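Local coordinates for protein multiheme cytochrome cf (Carboxydothermus ferrireducens DSM 11255, PDB 6QVM) that probably carries electrons through its eleven c-type hemes, as part of the bacterial S-layer, to reduce insoluble Fe(III) outside the cell, at residues Ala378-Cys383 with Leu469-Val474; Glu396-Tyr401 with Gly557-Lys562. One frame throughout, in Å; residues are numbered along the deposited sequence.

Contact 1 (Ala378-Cys383 with Leu469-Val474). With HEC (heme c), chain J.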
loop_
_atom_site.group_PDB
_atom_site.type_symbol
_atom_site.label_atom_id
_atom_site.label_comp_id
_atom_site.label_asym_id
_atom_site.label_seq_id
_atom_site.Cartn_x
_atom_site.Cartn_y
_atom_site.Cartn_z
ATOM N N ALA A 378 0.269 -8.727 4.349
ATOM C CA ALA A 378 1.503 -8.840 3.585
ATOM C C ALA A 378 1.521 -10.059 2.676
ATOM O O ALA A 378 2.448 -10.191 1.869
ATOM C CB ALA A 378 2.704 -8.879 4.532
ATOM N N ALA A 379 0.529 -10.940 2.783
ATOM C CA ALA A 379 0.444 -12.086 1.894
ATOM C C ALA A 379 0.175 -11.628 0.468
ATOM O O ALA A 379 -0.501 -10.624 0.232
ATOM C CB ALA A 379 -0.657 -13.043 2.352
ATOM N N SER A 380 0.718 -12.382 -0.489
ATOM C CA SER A 380 0.595 -12.012 -1.894
ATOM C C SER A 380 -0.852 -11.963 -2.357
ATOM O O SER A 380 -1.144 -11.304 -3.360
ATOM C CB SER A 380 1.374 -12.996 -2.764
ATOM O OG SER A 380 2.755 -12.941 -2.465
ATOM N N ALA A 381 -1.758 -12.643 -1.652
ATOM C CA ALA A 381 -3.161 -12.644 -2.054
ATOM C C ALA A 381 -3.762 -11.247 -2.001
ATOM O O ALA A 381 -4.742 -10.967 -2.699
ATOM C CB ALA A 381 -3.958 -13.598 -1.165
ATOM N N THR A 382 -3.198 -10.364 -1.172
ATOM C CA THR A 382 -3.661 -8.979 -1.133
ATOM C C THR A 382 -3.528 -8.324 -2.503
ATOM O O THR A 382 -4.380 -7.525 -2.911
ATOM C CB THR A 382 -2.879 -8.201 -0.078
ATOM O OG1 THR A 382 -3.136 -8.768 1.213
ATOM C CG2 THR A 382 -3.274 -6.732 -0.070
ATOM N N CYS A 383 -2.484 -8.684 -3.246
ATOM C CA CYS A 383 -2.228 -8.117 -4.564
ATOM C C CYS A 383 -2.737 -8.984 -5.707
ATOM O O CYS A 383 -3.103 -8.453 -6.762
ATOM C CB CYS A 383 -0.725 -7.889 -4.759
ATOM S SG CYS A 383 0.147 -7.356 -3.272
ATOM N N LEU A 469 4.924 -16.602 6.541
ATOM C CA LEU A 469 4.984 -16.094 5.177
ATOM C C LEU A 469 6.347 -16.377 4.561
ATOM O O LEU A 469 7.385 -16.187 5.203
ATOM C CB LEU A 469 4.707 -14.582 5.114
ATOM C CG LEU A 469 3.306 -14.078 5.468
ATOM C CD1 LEU A 469 3.286 -12.557 5.436
ATOM C CD2 LEU A 469 2.249 -14.647 4.529
ATOM N N GLY A 470 6.335 -16.845 3.314
ATOM C CA GLY A 470 7.529 -16.881 2.493
ATOM C C GLY A 470 7.801 -15.511 1.916
ATOM O O GLY A 470 7.496 -14.483 2.527
ATOM N N ILE A 471 8.373 -15.484 0.726
ATOM C CA ILE A 471 8.573 -14.223 0.023
ATOM C C ILE A 471 7.269 -13.832 -0.661
ATOM O O ILE A 471 6.593 -14.670 -1.267
ATOM C CB ILE A 471 9.729 -14.350 -0.983
ATOM C CG1 ILE A 471 11.043 -14.633 -0.249
ATOM C CG2 ILE A 471 9.838 -13.100 -1.837
ATOM C CD1 ILE A 471 12.151 -15.109 -1.159
ATOM N N THR A 472 6.894 -12.561 -0.546
ATOM C CA THR A 472 5.638 -12.066 -1.088
ATOM C C THR A 472 5.899 -10.806 -1.900
ATOM O O THR A 472 7.038 -10.348 -2.024
ATOM C CB THR A 472 4.621 -11.764 0.016
ATOM O OG1 THR A 472 5.140 -10.742 0.878
ATOM C CG2 THR A 472 4.338 -13.018 0.837
ATOM N N CYS A 473 4.818 -10.247 -2.457
ATOM C CA CYS A 473 4.933 -9.056 -3.300
ATOM C C CYS A 473 5.674 -7.941 -2.579
ATOM O O CYS A 473 6.604 -7.336 -3.128
ATOM C CB CYS A 473 3.546 -8.563 -3.717
ATOM S SG CYS A 473 2.438 -9.801 -4.384
ATOM N N VAL A 474 5.278 -7.664 -1.333
ATOM C CA VAL A 474 5.853 -6.553 -0.580
ATOM C C VAL A 474 7.230 -6.867 -0.027
ATOM O O VAL A 474 7.835 -6.005 0.625
ATOM C CB VAL A 474 4.902 -6.111 0.548
ATOM C CG1 VAL A 474 3.587 -5.645 -0.050
ATOM C CG2 VAL A 474 4.671 -7.245 1.526
HETATM FE FE HEC J . -1.213 -3.039 -8.253
HETATM C CHA HEC J . -0.120 -1.040 -10.780
HETATM C CHB HEC J . 2.058 -3.658 -7.340
HETATM C CHC HEC J . -2.300 -4.591 -5.380
HETATM C CHD HEC J . -4.459 -2.940 -9.435
HETATM N NA HEC J . 0.624 -2.455 -8.916
HETATM C C1A HEC J . 0.849 -1.658 -10.020
HETATM C C2A HEC J . 2.278 -1.583 -10.243
HETATM C C3A HEC J . 2.881 -2.310 -9.296
HETATM C C4A HEC J . 1.852 -2.875 -8.450
HETATM C CMA HEC J . 4.400 -2.518 -9.151
HETATM C CAA HEC J . 2.968 -0.804 -11.383
HETATM C CBA HEC J . 3.351 0.584 -10.879
HETATM C CGA HEC J . 4.151 1.279 -11.950
HETATM O O1A HEC J . 3.819 1.129 -13.159
HETATM O O2A HEC J . 5.121 1.992 -11.586
HETATM N NB HEC J . -0.293 -3.961 -6.664
HETATM C C1B HEC J . 1.073 -4.055 -6.461
HETATM C C2B HEC J . 1.294 -4.652 -5.163
HETATM C C3B HEC J . 0.090 -4.922 -4.619
HETATM C C4B HEC J . -0.933 -4.485 -5.556
HETATM C CMB HEC J . 2.701 -4.945 -4.592
HETATM C CAB HEC J . -0.189 -5.575 -3.240
HETATM C CBB HEC J . 0.423 -4.775 -2.063
HETATM N NC HEC J . -3.033 -3.702 -7.577
HETATM C C1C HEC J . -3.263 -4.237 -6.316
HETATM C C2C HEC J . -4.700 -4.396 -6.144
HETATM C C3C HEC J . -5.312 -3.880 -7.237
HETATM C C4C HEC J . -4.264 -3.475 -8.173
HETATM C CMC HEC J . -5.380 -4.905 -4.848
HETATM C CAC HEC J . -6.839 -3.817 -7.549
HETATM C CBC HEC J . -7.662 -3.026 -6.503
HETATM N ND HEC J . -2.144 -2.136 -9.855
HETATM C C1D HEC J . -3.507 -2.233 -10.149
HETATM C C2D HEC J . -3.766 -1.476 -11.351
HETATM C C3D HEC J . -2.413 -0.888 -11.763
HETATM C C4D HEC J . -1.465 -1.345 -10.779
HETATM C CMD HEC J . -5.114 -1.290 -12.074
HETATM C CAD HEC J . -2.122 0.029 -12.962
HETATM C CBD HEC J . -2.132 1.451 -12.391
HETATM C CGD HEC J . -2.029 2.500 -13.469
HETATM O O1D HEC J . -1.509 2.169 -14.566
HETATM O O2D HEC J . -2.458 3.660 -13.223
HETATM O O HOH W 1 2.545 -8.976 -0.728
#
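Ala378, Cys473 and Ser380 bury the most surface of any residues where two chain segments, each leading into a short helix, meet between hemes. Ala378 works through both its carbonyl and its methyl. Ala378 O accepts a hydrogen bond from Thr472 OG1 at 2.9 Å and another from water 1, also at 2.9 Å; the water in turn accepts from Val474 N at 3.1 Å. Ala378 CB packs against Leu469 CD1 at 3.8 Å and Val474 CG2 at 3.9 Å, and Ala379 CB extends the apolar patch to Leu469 CD2 at 4.0 Å. Ser380 reaches across beside Thr472, its OG 3.3 Å from Thr472 CA and weakly hydrogen-bonded to Cys473 N at 3.4 Å; the stronger partner of this hydroxyl is Tyr397. Cys473 directs its SG to within 3.5 Å of Cys383 SG, yet the two form no disulfide. Each is the first cysteine of a CXXCH heme-binding motif: Cys383 SG is joined to CAB of heme J at 1.8 Å, and Cys473 SG to CAB of heme L, also at 1.8 Å. The contact thus sets two thioether attachments side by side, implying that the neighbouring hemes are fixed relative to each other.

Contact 2 (Glu396-Tyr401 with Gly557-Lys562). With CA (calcium ion), chain S; HEC (heme c), chain L; NGA (2-acetamido-2-deoxy-beta-D-galactopyranose), chain D.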
loop_
_atom_site.group_PDB
_atom_site.type_symbol
_atom_site.label_atom_id
_atom_site.label_comp_id
_atom_site.label_asym_id
_atom_site.label_seq_id
_atom_site.Cartn_x
_atom_site.Cartn_y
_atom_site.Cartn_z
ATOM N N GLU A 396 2.226 -14.867 -10.957
ATOM C CA GLU A 396 2.827 -16.127 -11.381
ATOM C C GLU A 396 4.023 -16.534 -10.528
ATOM O O GLU A 396 4.446 -17.690 -10.604
ATOM C CB GLU A 396 3.263 -16.045 -12.843
ATOM C CG GLU A 396 4.356 -15.013 -13.107
ATOM C CD GLU A 396 3.805 -13.660 -13.535
ATOM O OE1 GLU A 396 4.469 -12.978 -14.347
ATOM O OE2 GLU A 396 2.707 -13.284 -13.063
ATOM N N TYR A 397 4.565 -15.625 -9.713
ATOM C CA TYR A 397 5.813 -15.897 -9.006
ATOM C C TYR A 397 5.716 -17.087 -8.054
ATOM O O TYR A 397 6.748 -17.685 -7.728
ATOM C CB TYR A 397 6.260 -14.650 -8.236
ATOM C CG TYR A 397 5.838 -14.646 -6.788
ATOM C CD1 TYR A 397 4.536 -14.338 -6.427
ATOM C CD2 TYR A 397 6.744 -14.951 -5.781
ATOM C CE1 TYR A 397 4.141 -14.343 -5.104
ATOM C CE2 TYR A 397 6.361 -14.953 -4.453
ATOM C CZ TYR A 397 5.056 -14.650 -4.119
ATOM O OH TYR A 397 4.669 -14.646 -2.797
ATOM N N ASN A 398 4.512 -17.439 -7.591
ATOM C CA ASN A 398 4.329 -18.563 -6.679
ATOM C C ASN A 398 3.408 -19.632 -7.260
ATOM O O ASN A 398 2.849 -20.438 -6.511
ATOM C CB ASN A 398 3.802 -18.089 -5.322
ATOM C CG ASN A 398 2.453 -17.392 -5.415
ATOM O OD1 ASN A 398 1.837 -17.322 -6.479
ATOM N ND2 ASN A 398 1.986 -16.875 -4.288
ATOM N N ASP A 399 3.239 -19.654 -8.578
ATOM C CA ASP A 399 2.312 -20.567 -9.222
ATOM C C ASP A 399 2.985 -21.908 -9.508
ATOM O O ASP A 399 4.170 -22.117 -9.237
ATOM C CB ASP A 399 1.763 -19.943 -10.504
ATOM C CG ASP A 399 0.713 -18.883 -10.237
ATOM O OD1 ASP A 399 0.411 -18.636 -9.048
ATOM O OD2 ASP A 399 0.182 -18.311 -11.215
ATOM N N GLU A 400 2.208 -22.829 -10.073
ATOM C CA GLU A 400 2.682 -24.144 -10.484
ATOM C C GLU A 400 2.872 -24.151 -11.995
ATOM O O GLU A 400 1.952 -23.798 -12.741
ATOM C CB GLU A 400 1.681 -25.219 -10.059
ATOM C CG GLU A 400 2.051 -26.641 -10.447
ATOM C CD GLU A 400 1.005 -27.650 -9.997
ATOM O OE1 GLU A 400 1.322 -28.861 -9.936
ATOM O OE2 GLU A 400 -0.134 -27.223 -9.699
ATOM N N TYR A 401 4.060 -24.551 -12.441
ATOM C CA TYR A 401 4.453 -24.443 -13.840
ATOM C C TYR A 401 4.600 -25.817 -14.473
ATOM O O TYR A 401 5.162 -26.736 -13.869
ATOM C CB TYR A 401 5.791 -23.720 -14.002
ATOM C CG TYR A 401 6.002 -22.487 -13.164
ATOM C CD1 TYR A 401 4.955 -21.625 -12.860
ATOM C CD2 TYR A 401 7.267 -22.178 -12.685
ATOM C CE1 TYR A 401 5.162 -20.497 -12.088
ATOM C CE2 TYR A 401 7.485 -21.057 -11.923
ATOM C CZ TYR A 401 6.431 -20.214 -11.626
ATOM O OH TYR A 401 6.658 -19.096 -10.856
ATOM N N GLY A 557 8.781 -8.257 -17.685
ATOM C CA GLY A 557 8.184 -8.206 -16.364
ATOM C C GLY A 557 7.665 -9.525 -15.835
ATOM O O GLY A 557 7.031 -9.540 -14.774
ATOM N N TYR A 558 7.916 -10.632 -16.529
ATOM C CA TYR A 558 7.433 -11.922 -16.055
ATOM C C TYR A 558 8.126 -12.319 -14.755
ATOM O O TYR A 558 9.339 -12.158 -14.606
ATOM C CB TYR A 558 7.655 -13.000 -17.115
ATOM C CG TYR A 558 6.551 -13.079 -18.143
ATOM C CD1 TYR A 558 5.267 -13.451 -17.775
ATOM C CD2 TYR A 558 6.792 -12.791 -19.477
ATOM C CE1 TYR A 558 4.256 -13.532 -18.706
ATOM C CE2 TYR A 558 5.782 -12.852 -20.416
ATOM C CZ TYR A 558 4.516 -13.233 -20.027
ATOM O OH TYR A 558 3.507 -13.311 -20.958
ATOM N N HIS A 559 7.338 -12.840 -13.812
ATOM C CA HIS A 559 7.834 -13.286 -12.517
ATOM C C HIS A 559 8.001 -14.801 -12.444
ATOM O O HIS A 559 7.942 -15.374 -11.352
ATOM C CB HIS A 559 6.905 -12.819 -11.396
ATOM C CG HIS A 559 6.948 -11.344 -11.150
ATOM N ND1 HIS A 559 6.706 -10.414 -12.138
ATOM C CD2 HIS A 559 7.196 -10.636 -10.021
ATOM C CE1 HIS A 559 6.813 -9.196 -11.633
ATOM N NE2 HIS A 559 7.106 -9.303 -10.349
ATOM N N TYR A 560 8.186 -15.469 -13.584
ATOM C CA TYR A 560 8.458 -16.901 -13.541
ATOM C C TYR A 560 9.893 -17.190 -13.126
ATOM O O TYR A 560 10.163 -18.248 -12.548
ATOM C CB TYR A 560 8.170 -17.544 -14.897
ATOM C CG TYR A 560 6.700 -17.597 -15.256
ATOM C CD1 TYR A 560 5.873 -18.579 -14.730
ATOM C CD2 TYR A 560 6.138 -16.662 -16.116
ATOM C CE1 TYR A 560 4.528 -18.634 -15.046
ATOM C CE2 TYR A 560 4.791 -16.707 -16.439
ATOM C CZ TYR A 560 3.994 -17.701 -15.905
ATOM O OH TYR A 560 2.658 -17.759 -16.220
ATOM N N PHE A 561 10.815 -16.270 -13.424
ATOM C CA PHE A 561 12.228 -16.366 -13.061
ATOM C C PHE A 561 12.944 -17.518 -13.761
ATOM O O PHE A 561 14.163 -17.657 -13.634
ATOM C CB PHE A 561 12.393 -16.482 -11.542
ATOM C CG PHE A 561 11.968 -15.251 -10.792
ATOM C CD1 PHE A 561 12.834 -14.181 -10.646
ATOM C CD2 PHE A 561 10.705 -15.165 -10.234
ATOM C CE1 PHE A 561 12.446 -13.047 -9.960
ATOM C CE2 PHE A 561 10.310 -14.032 -9.544
ATOM C CZ PHE A 561 11.183 -12.971 -9.408
ATOM N N LYS A 562 12.213 -18.322 -14.529
ATOM C CA LYS A 562 12.824 -19.376 -15.323
ATOM C C LYS A 562 13.393 -18.780 -16.604
ATOM O O LYS A 562 12.694 -18.072 -17.333
ATOM C CB LYS A 562 11.797 -20.460 -15.648
ATOM C CG LYS A 562 11.193 -21.135 -14.429
ATOM C CD LYS A 562 12.216 -21.994 -13.707
ATOM C CE LYS A 562 11.597 -22.644 -12.486
ATOM N NZ LYS A 562 12.436 -23.742 -11.934
HETATM CA CA CA S . -0.194 -16.778 -7.686
HETATM FE FE HEC L . 7.129 -7.734 -9.005
HETATM C CHA HEC L . 7.902 -5.975 -11.842
HETATM C CHB HEC L . 3.858 -6.801 -9.318
HETATM C CHC HEC L . 6.293 -9.871 -6.422
HETATM C CHD HEC L . 10.439 -8.024 -8.145
HETATM N NA HEC L . 6.077 -6.573 -10.313
HETATM C C1A HEC L . 6.583 -5.955 -11.438
HETATM C C2A HEC L . 5.483 -5.298 -12.117
HETATM C C3A HEC L . 4.367 -5.525 -11.417
HETATM C C4A HEC L . 4.722 -6.331 -10.272
HETATM C CMA HEC L . 2.960 -5.011 -11.774
HETATM C CAA HEC L . 5.598 -4.506 -13.438
HETATM C CBA HEC L . 5.693 -5.558 -14.548
HETATM C CGA HEC L . 5.906 -4.906 -15.886
HETATM O O1A HEC L . 4.957 -4.968 -16.707
HETATM O O2A HEC L . 7.004 -4.336 -16.134
HETATM N NB HEC L . 5.416 -8.229 -8.033
HETATM C C1B HEC L . 4.155 -7.788 -8.396
HETATM C C2B HEC L . 3.186 -8.552 -7.642
HETATM C C3B HEC L . 3.852 -9.388 -6.821
HETATM C C4B HEC L . 5.272 -9.209 -7.068
HETATM C CMB HEC L . 1.665 -8.348 -7.727
HETATM C CAB HEC L . 3.254 -10.414 -5.816
HETATM C CBB HEC L . 2.348 -11.469 -6.509
HETATM N NC HEC L . 8.167 -8.689 -7.502
HETATM C C1C HEC L . 7.634 -9.611 -6.615
HETATM C C2C HEC L . 8.718 -10.256 -5.897
HETATM C C3C HEC L . 9.881 -9.807 -6.424
HETATM C C4C HEC L . 9.544 -8.780 -7.408
HETATM C CMC HEC L . 8.521 -11.402 -4.872
HETATM C CAC HEC L . 11.336 -10.173 -6.004
HETATM C CBC HEC L . 11.654 -11.683 -6.132
HETATM N ND HEC L . 8.891 -7.096 -9.860
HETATM C C1D HEC L . 10.152 -7.346 -9.318
HETATM C C2D HEC L . 11.137 -6.752 -10.183
HETATM C C3D HEC L . 10.352 -6.116 -11.333
HETATM C C4D HEC L . 8.962 -6.388 -11.059
HETATM C CMD HEC L . 12.664 -6.766 -9.984
HETATM C CAD HEC L . 10.945 -5.369 -12.540
HETATM C CBD HEC L . 10.877 -6.338 -13.720
HETATM C CGD HEC L . 11.592 -5.774 -14.921
HETATM O O1D HEC L . 11.148 -6.070 -16.064
HETATM O O2D HEC L . 12.595 -5.029 -14.739
HETATM C C1 NGA D . 0.281 -28.127 -6.443
HETATM C C2 NGA D . -0.464 -29.446 -6.655
HETATM C C3 NGA D . -1.858 -29.189 -7.260
HETATM C C4 NGA D . -2.552 -28.160 -6.371
HETATM C C5 NGA D . -1.707 -26.909 -6.148
HETATM C C6 NGA D . -2.382 -25.942 -5.182
HETATM C C7 NGA D . 1.285 -31.158 -6.876
HETATM C C8 NGA D . 1.239 -31.332 -5.382
HETATM N N2 NGA D . 0.433 -30.289 -7.434
HETATM O O3 NGA D . -2.705 -30.339 -7.376
HETATM O O4 NGA D . -2.788 -28.743 -5.112
HETATM O O5 NGA D . -0.451 -27.254 -5.615
HETATM O O6 NGA D . -3.517 -25.382 -5.804
HETATM O O7 NGA D . 2.096 -31.813 -7.535
HETATM O O HOH W 2 -1.228 -16.389 -9.903
HETATM O O HOH W 3 10.061 -18.943 -10.061
HETATM O O HOH W 4 -2.644 -16.383 -7.313
HETATM O O HOH W 5 -1.160 -18.654 -6.096
#
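One hydrogen bond, from backbone to side chain, joins the segments: His559 N donates to Glu396 OE1 at 2.9 Å, nearly straight at 176°. That carboxylate oxygen also forms a salt bridge with Arg393. Within 396-401, Tyr401 OH donates to Glu396 O at 2.6 Å. A CA-H...O contact from Tyr397 CA to His559 O, 3.2 Å, follows alongside. Among the aromatic contacts, the edge of Tyr560 meets the face of Tyr401 in a T-shaped pair, centroids 5.0 Å apart, and Glu396 CG lies over the Tyr560 ring face, 3.8 Å from its centroid, in a CH-pi contact. Metal ligation flanks the interface: His559 NE2 binds the iron of heme L at 2.1 Å, with His477 as the other axial ligand, while Asp399 OD1 binds calcium at 2.4 Å. Strand 400-403 lies between strands 410-411 and 567-572 in a four-stranded antiparallel sheet, and residues 557-562 belong to the loop connecting helix 549-553 to strand 567-572, whose Ile570 both Tyr401 and Tyr560 touch.

In the fold
The two contacts interlock along the chain, their segments coming in the order 378-383, 396-401, 469-474, 557-562, and their centres lie about 14 Å apart. They touch directly: Tyr397 OH of contact 2 probably hydrogen-bonds to both Ile471 O, 2.5 Å, and Ser380 OG, 2.6 Å, of contact 1. Heme L is common to both, held by the thioether of Cys473 and the axial His559, and its FE is 9.6 Å from the FE of heme J. Calcium ties Glu384, at the end of helix 381-384, to Gly395, Asn398 and Asp399, just ahead of strand 400-403. Heme attachment, calcium and sheet are thereby joined in one region, consistent with electron transfer between closely spaced hemes.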